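Local coordinates for protein putative glycosyltransferase (GalT1) (Streptococcus parasanguinis FW213, PDB 5HEA) that probably transfers sugar from a nucleotide-activated donor, this chain being the C-terminal part of the longer protein, with a family 2 domain of GT-A type, at residues A[6-11]-A[34-39]; A[142-147]-A[202-207]; A[179-184]-A[192-197]. All blocks are in the same frame, centred on the assembly; numbering follows the deposited sequence.

Interaction 1: A[6-11]-A[34-39]; sequences LISIIV and NFEIIL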
loop_
_atom_site.group_PDB
_atom_site.type_symbol
_atom_site.label_atom_id
_atom_site.label_comp_id
_atom_site.label_asym_id
_atom_site.label_seq_id
_atom_site.Cartn_x
_atom_site.Cartn_y
_atom_site.Cartn_z
ATOM N N LEU A 6 1.733 -46.486 -5.817
ATOM C CA LEU A 6 0.832 -45.389 -5.494
ATOM C C LEU A 6 0.979 -44.218 -6.461
ATOM O O LEU A 6 2.085 -43.718 -6.700
ATOM C CB LEU A 6 1.054 -44.928 -4.059
ATOM C CG LEU A 6 0.205 -43.749 -3.585
ATOM C CD1 LEU A 6 -1.237 -44.189 -3.332
ATOM C CD2 LEU A 6 0.836 -43.139 -2.335
ATOM N N ILE A 7 -0.143 -43.802 -7.035
ATOM C CA ILE A 7 -0.160 -42.622 -7.871
ATOM C C ILE A 7 -0.750 -41.453 -7.080
ATOM O O ILE A 7 -1.838 -41.558 -6.516
ATOM C CB ILE A 7 -0.963 -42.857 -9.163
ATOM C CG1 ILE A 7 -0.299 -43.941 -10.021
ATOM C CG2 ILE A 7 -1.082 -41.559 -9.965
ATOM C CD1 ILE A 7 -1.125 -44.315 -11.230
ATOM N N SER A 8 -0.034 -40.337 -7.033
ATOM C CA SER A 8 -0.586 -39.136 -6.402
ATOM C C SER A 8 -1.268 -38.226 -7.427
ATOM O O SER A 8 -0.628 -37.755 -8.370
ATOM C CB SER A 8 0.506 -38.355 -5.667
ATOM O OG SER A 8 1.054 -39.101 -4.595
ATOM N N ILE A 9 -2.559 -37.972 -7.223
ATOM C CA ILE A 9 -3.346 -37.097 -8.094
ATOM C C ILE A 9 -3.559 -35.758 -7.418
ATOM O O ILE A 9 -4.239 -35.677 -6.391
ATOM C CB ILE A 9 -4.737 -37.679 -8.369
ATOM C CG1 ILE A 9 -4.623 -39.145 -8.818
ATOM C CG2 ILE A 9 -5.475 -36.812 -9.398
ATOM C CD1 ILE A 9 -5.960 -39.888 -8.792
ATOM N N ILE A 10 -2.975 -34.714 -7.998
ATOM C CA ILE A 10 -3.011 -33.377 -7.425
ATOM C C ILE A 10 -4.134 -32.564 -8.047
ATOM O O ILE A 10 -4.179 -32.357 -9.261
ATOM C CB ILE A 10 -1.644 -32.672 -7.593
ATOM C CG1 ILE A 10 -0.585 -33.412 -6.764
ATOM C CG2 ILE A 10 -1.739 -31.188 -7.194
ATOM C CD1 ILE A 10 0.848 -33.071 -7.132
ATOM N N VAL A 11 -5.057 -32.118 -7.204
ATOM C CA VAL A 11 -6.259 -31.453 -7.680
ATOM C C VAL A 11 -6.428 -30.113 -6.962
ATOM O O VAL A 11 -6.922 -30.054 -5.837
ATOM C CB VAL A 11 -7.505 -32.348 -7.468
ATOM C CG1 VAL A 11 -8.785 -31.638 -7.944
ATOM C CG2 VAL A 11 -7.329 -33.683 -8.191
ATOM N N ASN A 34 -4.975 -47.931 -6.645
ATOM C CA ASN A 34 -3.973 -47.473 -5.690
ATOM C C ASN A 34 -3.526 -46.024 -5.913
ATOM O O ASN A 34 -2.422 -45.763 -6.390
ATOM C CB ASN A 34 -2.766 -48.414 -5.663
ATOM C CG ASN A 34 -1.866 -48.155 -4.473
ATOM O OD1 ASN A 34 -2.243 -47.430 -3.550
ATOM N ND2 ASN A 34 -0.672 -48.734 -4.486
ATOM N N PHE A 35 -4.399 -45.089 -5.569
ATOM C CA PHE A 35 -4.066 -43.682 -5.702
ATOM C C PHE A 35 -4.384 -42.923 -4.426
ATOM O O PHE A 35 -5.107 -43.413 -3.559
ATOM C CB PHE A 35 -4.809 -43.043 -6.883
ATOM C CG PHE A 35 -6.310 -43.182 -6.808
ATOM C CD1 PHE A 35 -7.061 -42.369 -5.973
ATOM C CD2 PHE A 35 -6.963 -44.129 -7.569
ATOM C CE1 PHE A 35 -8.434 -42.504 -5.897
ATOM C CE2 PHE A 35 -8.333 -44.271 -7.509
ATOM C CZ PHE A 35 -9.075 -43.455 -6.675
ATOM N N GLU A 36 -3.818 -41.726 -4.321
ATOM C CA GLU A 36 -4.296 -40.731 -3.385
ATOM C C GLU A 36 -4.713 -39.501 -4.188
ATOM O O GLU A 36 -4.074 -39.134 -5.184
ATOM C CB GLU A 36 -3.222 -40.376 -2.356
ATOM C CG GLU A 36 -1.940 -39.809 -2.942
ATOM C CD GLU A 36 -0.930 -39.403 -1.873
ATOM O OE1 GLU A 36 -1.276 -39.398 -0.671
ATOM O OE2 GLU A 36 0.219 -39.091 -2.235
ATOM N N ILE A 37 -5.811 -38.889 -3.767
ATOM C CA ILE A 37 -6.238 -37.619 -4.320
ATOM C C ILE A 37 -5.897 -36.545 -3.313
ATOM O O ILE A 37 -6.386 -36.561 -2.183
ATOM C CB ILE A 37 -7.740 -37.597 -4.590
ATOM C CG1 ILE A 37 -8.082 -38.681 -5.616
ATOM C CG2 ILE A 37 -8.155 -36.205 -5.070
ATOM C CD1 ILE A 37 -9.556 -38.973 -5.784
ATOM N N ILE A 38 -5.027 -35.628 -3.721
ATOM C CA ILE A 38 -4.669 -34.493 -2.898
ATOM C C ILE A 38 -5.449 -33.288 -3.380
ATOM O O ILE A 38 -5.165 -32.721 -4.437
ATOM C CB ILE A 38 -3.169 -34.232 -2.939
ATOM C CG1 ILE A 38 -2.433 -35.537 -2.632
ATOM C CG2 ILE A 38 -2.787 -33.145 -1.935
ATOM C CD1 ILE A 38 -0.959 -35.433 -2.792
ATOM N N LEU A 39 -6.484 -32.954 -2.617
ATOM C CA LEU A 39 -7.336 -31.816 -2.897
ATOM C C LEU A 39 -6.750 -30.597 -2.213
ATOM O O LEU A 39 -6.731 -30.533 -0.992
ATOM C CB LEU A 39 -8.745 -32.072 -2.341
ATOM C CG LEU A 39 -9.671 -32.994 -3.127
ATOM C CD1 LEU A 39 -11.030 -33.151 -2.416
ATOM C CD2 LEU A 39 -9.850 -32.441 -4.529
#
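Ile9 and Ile37 sit opposite each other in the middle of two parallel strands, 7-11 and 35-39, whose axes differ by 20°. Ile9 N donates to Glu36 O at 2.8 Å and Ile9 O accepts from Ile38 N at 2.8 Å, so Ile9 bonds both residues flanking Ile37. The tight part is the buried apolar layer on the face of Ile7, Ile9, Val11, Phe35, Ile37 and Leu39. There Ile9 CD1 reaches the root of the Phe35 side chain, 3.9 Å from Phe35 CG, while Val11 CG1 lies alongside Leu39 CD2 at 3.7 Å. Leu24, Leu27 and Leu28 of helix 20-28 cover the Val11 end of this layer, and Leu102 of helix 101-110 covers Ile7, Ile9 and Phe35. On the other face, Ser8 OG gives a short 2.5 Å hydrogen bond to the anti lone pair of Glu36 OE2. A chi1 of 60° puts Glu36 CG 3.5 Å from Ser8 OG, and the extended chain beyond brings the carboxylate to it. Ser84 N also donates to OE2, which would tend to stabilise a carboxylate in this buried spot. The side nearer solvent holds partly exposed Leu6 and Asn34, whose side chains cross at about a right angle, Leu6 CD1 3.4 Å from Asn34 OD1; Asn34 ND2 bonds Gly4 O. This beta-alpha-beta unit, strand 7-13, helix 20-28 and strand 35-41, opens the Rossmann-like core of a GT-A glycosyltransferase.

Interaction 2: A[142-147]-A[202-207]; sequences CKNYTI and ASQITF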
loop_
_atom_site.group_PDB
_atom_site.type_symbol
_atom_site.label_atom_id
_atom_site.label_comp_id
_atom_site.label_asym_id
_atom_site.label_seq_id
_atom_site.Cartn_x
_atom_site.Cartn_y
_atom_site.Cartn_z
ATOM N N CYS A 142 -0.083 -45.226 -30.222
ATOM C CA CYS A 142 0.785 -45.114 -29.071
ATOM C C CYS A 142 2.186 -45.124 -29.657
ATOM O O CYS A 142 2.404 -45.731 -30.703
ATOM C CB CYS A 142 0.567 -46.305 -28.138
ATOM S SG CYS A 142 1.579 -46.274 -26.647
ATOM N N LYS A 143 3.125 -44.443 -29.013
ATOM C CA LYS A 143 4.504 -44.375 -29.505
ATOM C C LYS A 143 5.443 -43.983 -28.374
ATOM O O LYS A 143 5.066 -43.200 -27.493
ATOM C CB LYS A 143 4.617 -43.346 -30.636
ATOM C CG LYS A 143 5.900 -43.453 -31.448
ATOM C CD LYS A 143 5.936 -42.413 -32.555
ATOM C CE LYS A 143 7.186 -42.560 -33.420
ATOM N NZ LYS A 143 8.453 -42.351 -32.651
ATOM N N ASN A 144 6.649 -44.543 -28.394
ATOM C CA ASN A 144 7.718 -44.134 -27.494
ATOM C C ASN A 144 8.549 -43.067 -28.181
ATOM O O ASN A 144 8.849 -43.194 -29.360
ATOM C CB ASN A 144 8.616 -45.327 -27.141
ATOM C CG ASN A 144 7.937 -46.310 -26.217
ATOM O OD1 ASN A 144 6.988 -45.961 -25.519
ATOM N ND2 ASN A 144 8.415 -47.549 -26.209
ATOM N N TYR A 145 8.906 -42.012 -27.451
ATOM C CA TYR A 145 9.700 -40.925 -28.023
ATOM C C TYR A 145 10.974 -40.680 -27.232
ATOM O O TYR A 145 10.981 -40.779 -26.003
ATOM C CB TYR A 145 8.917 -39.607 -28.029
ATOM C CG TYR A 145 7.692 -39.590 -28.906
ATOM C CD1 TYR A 145 7.764 -39.150 -30.225
ATOM C CD2 TYR A 145 6.454 -39.992 -28.414
ATOM C CE1 TYR A 145 6.639 -39.124 -31.030
ATOM C CE2 TYR A 145 5.327 -39.968 -29.214
ATOM C CZ TYR A 145 5.425 -39.533 -30.518
ATOM O OH TYR A 145 4.304 -39.516 -31.317
ATOM N N THR A 146 12.043 -40.324 -27.940
ATOM C CA THR A 146 13.191 -39.720 -27.289
ATOM C C THR A 146 12.777 -38.297 -26.960
ATOM O O THR A 146 11.794 -37.785 -27.508
ATOM C CB THR A 146 14.413 -39.637 -28.223
ATOM O OG1 THR A 146 14.118 -38.723 -29.287
ATOM C CG2 THR A 146 14.765 -41.010 -28.806
ATOM N N ILE A 147 13.532 -37.632 -26.095
ATOM C CA ILE A 147 13.176 -36.260 -25.742
ATOM C C ILE A 147 13.283 -35.348 -26.966
ATOM O O ILE A 147 12.425 -34.505 -27.183
ATOM C CB ILE A 147 14.015 -35.715 -24.576
ATOM C CG1 ILE A 147 13.983 -36.701 -23.409
ATOM C CG2 ILE A 147 13.511 -34.333 -24.151
ATOM C CD1 ILE A 147 12.582 -37.228 -23.075
ATOM N N ALA A 202 13.408 -36.422 -18.398
ATOM C CA ALA A 202 13.105 -37.810 -18.769
ATOM C C ALA A 202 14.067 -38.379 -19.812
ATOM O O ALA A 202 14.781 -37.628 -20.477
ATOM C CB ALA A 202 11.658 -37.929 -19.251
ATOM N N SER A 203 14.083 -39.709 -19.944
ATOM C CA SER A 203 14.867 -40.391 -20.980
ATOM C C SER A 203 13.971 -40.783 -22.148
ATOM O O SER A 203 14.381 -40.727 -23.305
ATOM C CB SER A 203 15.537 -41.658 -20.425
ATOM O OG SER A 203 16.587 -41.341 -19.527
ATOM N N GLN A 204 12.740 -41.182 -21.830
ATOM C CA GLN A 204 11.774 -41.597 -22.835
ATOM C C GLN A 204 10.364 -41.252 -22.382
ATOM O O GLN A 204 10.025 -41.358 -21.201
ATOM C CB GLN A 204 11.865 -43.102 -23.092
ATOM C CG GLN A 204 10.815 -43.629 -24.073
ATOM C CD GLN A 204 10.976 -45.114 -24.351
ATOM O OE1 GLN A 204 11.790 -45.519 -25.185
ATOM N NE2 GLN A 204 10.207 -45.932 -23.643
ATOM N N ILE A 205 9.541 -40.844 -23.337
ATOM C CA ILE A 205 8.168 -40.480 -23.059
ATOM C C ILE A 205 7.249 -41.322 -23.936
ATOM O O ILE A 205 7.534 -41.522 -25.113
ATOM C CB ILE A 205 7.966 -38.991 -23.344
ATOM C CG1 ILE A 205 8.933 -38.173 -22.461
ATOM C CG2 ILE A 205 6.502 -38.609 -23.156
ATOM C CD1 ILE A 205 8.872 -36.667 -22.674
ATOM N N THR A 206 6.162 -41.835 -23.358
ATOM C CA THR A 206 5.187 -42.599 -24.129
ATOM C C THR A 206 3.901 -41.792 -24.303
ATOM O O THR A 206 3.322 -41.310 -23.326
ATOM C CB THR A 206 4.862 -43.945 -23.461
ATOM O OG1 THR A 206 6.059 -44.727 -23.361
ATOM C CG2 THR A 206 3.822 -44.714 -24.281
ATOM N N PHE A 207 3.469 -41.632 -25.551
ATOM C CA PHE A 207 2.227 -40.925 -25.847
ATOM C C PHE A 207 1.140 -41.903 -26.257
ATOM O O PHE A 207 1.375 -42.769 -27.110
ATOM C CB PHE A 207 2.444 -39.899 -26.970
ATOM C CG PHE A 207 1.199 -39.123 -27.327
ATOM C CD1 PHE A 207 0.678 -38.185 -26.446
ATOM C CD2 PHE A 207 0.557 -39.325 -28.533
ATOM C CE1 PHE A 207 -0.454 -37.474 -26.764
ATOM C CE2 PHE A 207 -0.591 -38.620 -28.857
ATOM C CZ PHE A 207 -1.093 -37.692 -27.974
HETATM O O HOH W 1 15.858 -39.200 -24.915
#
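An antiparallel strand pair at the border of the mixed sheet brings Tyr145 against Ile205 and Phe207. In the hydrogen-bonded pair of Tyr145 and Ile205, Tyr145 N donates to Ile205 O at 2.8 Å and Ile205 N returns a bond to Tyr145 O; Lys143 and Phe207 form the next. On their face the Tyr145 ring lies beside Phe207, CE2 3.7 Å from Phe207 CB, and meets Trp150 edge-to-face. Strand 142-146 thus adds an outer strand to 204-217, whose other side pairs in parallel with strand 116-125. The opposite face is polar. Thr206 OG1 donates to Asn144 OD1 at 2.7 Å, from 29° off the carbonyl plane, and is itself tied to Ser114 OG. Gln204 CG, anti to the backbone N (chi1 176°), lies 3.4 Å from Tyr145 O, and the extended chain brings its amide alongside that of Asn144. The two amides stack with planes 18° apart, Asn144 CG 3.5 Å from Gln204 NE2, which also donates to Ser114 OG. Thr146 then N-caps helix 147-150, its OG1 bonded to Glu149 N. Ile147 leans back over the start of 202-207, CG1 3.2 Å from Ala202 O and CD1 3.8 Å from Ile205 CD1, and a water bridges its N to Ser203 O.

Interaction 3: A[179-184]-A[192-197]; sequences EGIRFP and DATIYR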
loop_
_atom_site.group_PDB
_atom_site.type_symbol
_atom_site.label_atom_id
_atom_site.label_comp_id
_atom_site.label_asym_id
_atom_site.label_seq_id
_atom_site.Cartn_x
_atom_site.Cartn_y
_atom_site.Cartn_z
ATOM N N GLU A 179 12.401 -33.124 -8.610
ATOM C CA GLU A 179 13.529 -32.517 -7.891
ATOM C C GLU A 179 13.890 -31.143 -8.469
ATOM O O GLU A 179 14.329 -31.032 -9.623
ATOM C CB GLU A 179 14.765 -33.424 -7.909
ATOM C CG GLU A 179 15.969 -32.793 -7.189
ATOM C CD GLU A 179 17.278 -33.565 -7.360
ATOM O OE1 GLU A 179 17.346 -34.484 -8.207
ATOM O OE2 GLU A 179 18.245 -33.236 -6.640
ATOM N N GLY A 180 13.684 -30.100 -7.668
ATOM C CA GLY A 180 14.042 -28.753 -8.074
ATOM C C GLY A 180 13.071 -28.108 -9.044
ATOM O O GLY A 180 13.313 -26.989 -9.512
ATOM N N ILE A 181 11.978 -28.803 -9.353
ATOM C CA ILE A 181 10.975 -28.262 -10.264
ATOM C C ILE A 181 9.699 -27.874 -9.523
ATOM O O ILE A 181 9.067 -28.721 -8.880
ATOM C CB ILE A 181 10.646 -29.261 -11.418
ATOM C CG1 ILE A 181 11.861 -29.425 -12.346
ATOM C CG2 ILE A 181 9.468 -28.750 -12.222
ATOM C CD1 ILE A 181 11.678 -30.476 -13.445
ATOM N N ARG A 182 9.328 -26.597 -9.613
ATOM C CA ARG A 182 8.092 -26.080 -9.015
ATOM C C ARG A 182 7.445 -25.107 -9.976
ATOM O O ARG A 182 8.128 -24.519 -10.821
ATOM C CB ARG A 182 8.378 -25.373 -7.670
ATOM C CG ARG A 182 8.817 -26.320 -6.537
ATOM C CD ARG A 182 7.755 -27.388 -6.250
ATOM N NE ARG A 182 8.099 -28.257 -5.121
ATOM C CZ ARG A 182 8.820 -29.373 -5.218
ATOM N NH1 ARG A 182 9.304 -29.772 -6.395
ATOM N NH2 ARG A 182 9.067 -30.095 -4.130
ATOM N N PHE A 183 6.126 -24.946 -9.858
ATOM C CA PHE A 183 5.413 -23.950 -10.640
ATOM C C PHE A 183 5.759 -22.570 -10.071
ATOM O O PHE A 183 5.830 -22.410 -8.860
ATOM C CB PHE A 183 3.903 -24.192 -10.579
ATOM C CG PHE A 183 3.471 -25.493 -11.227
ATOM C CD1 PHE A 183 3.539 -26.689 -10.525
ATOM C CD2 PHE A 183 3.032 -25.517 -12.545
ATOM C CE1 PHE A 183 3.162 -27.902 -11.122
ATOM C CE2 PHE A 183 2.654 -26.726 -13.152
ATOM C CZ PHE A 183 2.720 -27.912 -12.429
ATOM N N PRO A 184 5.969 -21.577 -10.948
ATOM C CA PRO A 184 6.282 -20.188 -10.564
ATOM C C PRO A 184 5.115 -19.455 -9.901
ATOM O O PRO A 184 4.002 -19.460 -10.417
ATOM C CB PRO A 184 6.625 -19.528 -11.905
ATOM C CG PRO A 184 5.904 -20.360 -12.919
ATOM C CD PRO A 184 6.033 -21.764 -12.405
ATOM N N ASP A 192 2.765 -23.661 -18.725
ATOM C CA ASP A 192 3.632 -23.267 -19.839
ATOM C C ASP A 192 5.105 -23.162 -19.388
ATOM O O ASP A 192 6.015 -23.534 -20.125
ATOM C CB ASP A 192 3.110 -21.926 -20.386
ATOM C CG ASP A 192 3.873 -21.415 -21.620
ATOM O OD1 ASP A 192 4.427 -22.205 -22.411
ATOM O OD2 ASP A 192 3.880 -20.189 -21.805
ATOM N N ALA A 193 5.322 -22.674 -18.166
ATOM C CA ALA A 193 6.666 -22.465 -17.622
ATOM C C ALA A 193 7.279 -23.710 -16.994
ATOM O O ALA A 193 8.463 -23.711 -16.661
ATOM C CB ALA A 193 6.644 -21.326 -16.589
ATOM N N THR A 194 6.499 -24.781 -16.858
ATOM C CA THR A 194 6.906 -25.870 -15.966
ATOM C C THR A 194 6.951 -27.274 -16.586
ATOM O O THR A 194 7.913 -28.012 -16.373
ATOM C CB THR A 194 5.999 -25.901 -14.686
ATOM O OG1 THR A 194 5.979 -24.602 -14.082
ATOM C CG2 THR A 194 6.527 -26.911 -13.663
ATOM N N ILE A 195 5.906 -27.645 -17.322
ATOM C CA ILE A 195 5.748 -29.024 -17.793
ATOM C C ILE A 195 6.950 -29.465 -18.626
ATOM O O ILE A 195 7.505 -30.541 -18.407
ATOM C CB ILE A 195 4.410 -29.216 -18.555
ATOM C CG1 ILE A 195 3.238 -29.019 -17.592
ATOM C CG2 ILE A 195 4.318 -30.610 -19.161
ATOM C CD1 ILE A 195 3.313 -29.938 -16.351
ATOM N N TYR A 196 7.388 -28.614 -19.544
ATOM C CA TYR A 196 8.511 -28.980 -20.412
ATOM C C TYR A 196 9.795 -29.278 -19.638
ATOM O O TYR A 196 10.620 -30.091 -20.077
ATOM C CB TYR A 196 8.749 -27.916 -21.487
ATOM C CG TYR A 196 9.511 -26.704 -21.011
ATOM C CD1 TYR A 196 8.862 -25.663 -20.365
ATOM C CD2 TYR A 196 10.877 -26.588 -21.237
ATOM C CE1 TYR A 196 9.559 -24.539 -19.936
ATOM C CE2 TYR A 196 11.585 -25.469 -20.813
ATOM C CZ TYR A 196 10.919 -24.450 -20.164
ATOM O OH TYR A 196 11.616 -23.342 -19.735
ATOM N N ARG A 197 9.977 -28.641 -18.484
ATOM C CA ARG A 197 11.161 -28.941 -17.683
ATOM C C ARG A 197 11.146 -30.380 -17.156
ATOM O O ARG A 197 12.187 -31.026 -17.062
ATOM C CB ARG A 197 11.345 -27.916 -16.562
ATOM C CG ARG A 197 11.527 -26.495 -17.106
ATOM C CD ARG A 197 11.829 -25.499 -16.014
ATOM N NE ARG A 197 10.625 -24.895 -15.442
ATOM C CZ ARG A 197 10.350 -24.860 -14.138
ATOM N NH1 ARG A 197 11.195 -25.421 -13.274
ATOM N NH2 ARG A 197 9.242 -24.260 -13.687
#
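Phe183 and Thr194 bring the two backbones closest, with their CA atoms 5.9 Å apart. From Ile181 to Pro184 the chain is extended but pairs with no strand here, whereas 192-197 turns into helix 195-201, Thr194 standing at its N-cap position. Thr194 fills the middle of the contact. Its CG2, anti to the backbone N, sits over the centre of the Phe183 ring in a CH-pi contact, 3.9 Å from the ring centroid and only 11° off the ring normal. The same methyl touches Ile181 CG2 at 3.8 Å. Thr194 OG1 lies near CD2 of the Phe183 ring and 3.3 Å from Pro184 CD, but its hydrogen bond goes to Glu190 O, in the connection between the segments. Pro184 CG adds a contact to Ala193 CB at 3.9 Å. One turn further on, Ile181 and Arg197 slide past each other in opposite directions, Ile181 CD1 lying 3.7 Å from Arg197 O. The Arg197 chain bends at chi3 (-90°), which turns NE back toward the helix start. NE donates to Ala193 O at 2.7 Å, while NH2 reaches across to Arg182 O at 3.1 Å with a nearly straight N-H...O angle of 163°. Both carbonyl oxygens lie close to the guanidinium plane, which should hold the group against rotation. A second subunit lies alongside: its Gln280 NE2 donates to Gly180 O, and its Gln281 packs on Arg197. Buried Arg197 bonds one carbonyl oxygen across the contact, Arg182 O, and one in its own segment, Ala193 O, which would be expected to ease the burial of its charge; one flat group ties the loop to the start of the helix next to a subunit interface.

Overall arrangement
Along the chain interaction 1 closes first; interaction 3 is then nested inside the long loop closed by interaction 2. Interactions 1 and 2 belong to the same mixed sheet, with centres 23 Å apart: the first lies among its parallel strands, the second at an antiparallel border. Interaction 3 lies off the sheet, its centre 19 Å from each of the others, and its nearest atoms come within about 7 Å of interaction 1 and about 6 Å of interaction 2. Helix 195-201 leads from interaction 3 directly into strand 204-217 of interaction 2. The three sample the Rossmann-like part, the antiparallel part of the sheet and the loop beside which a second subunit of the hexamer packs.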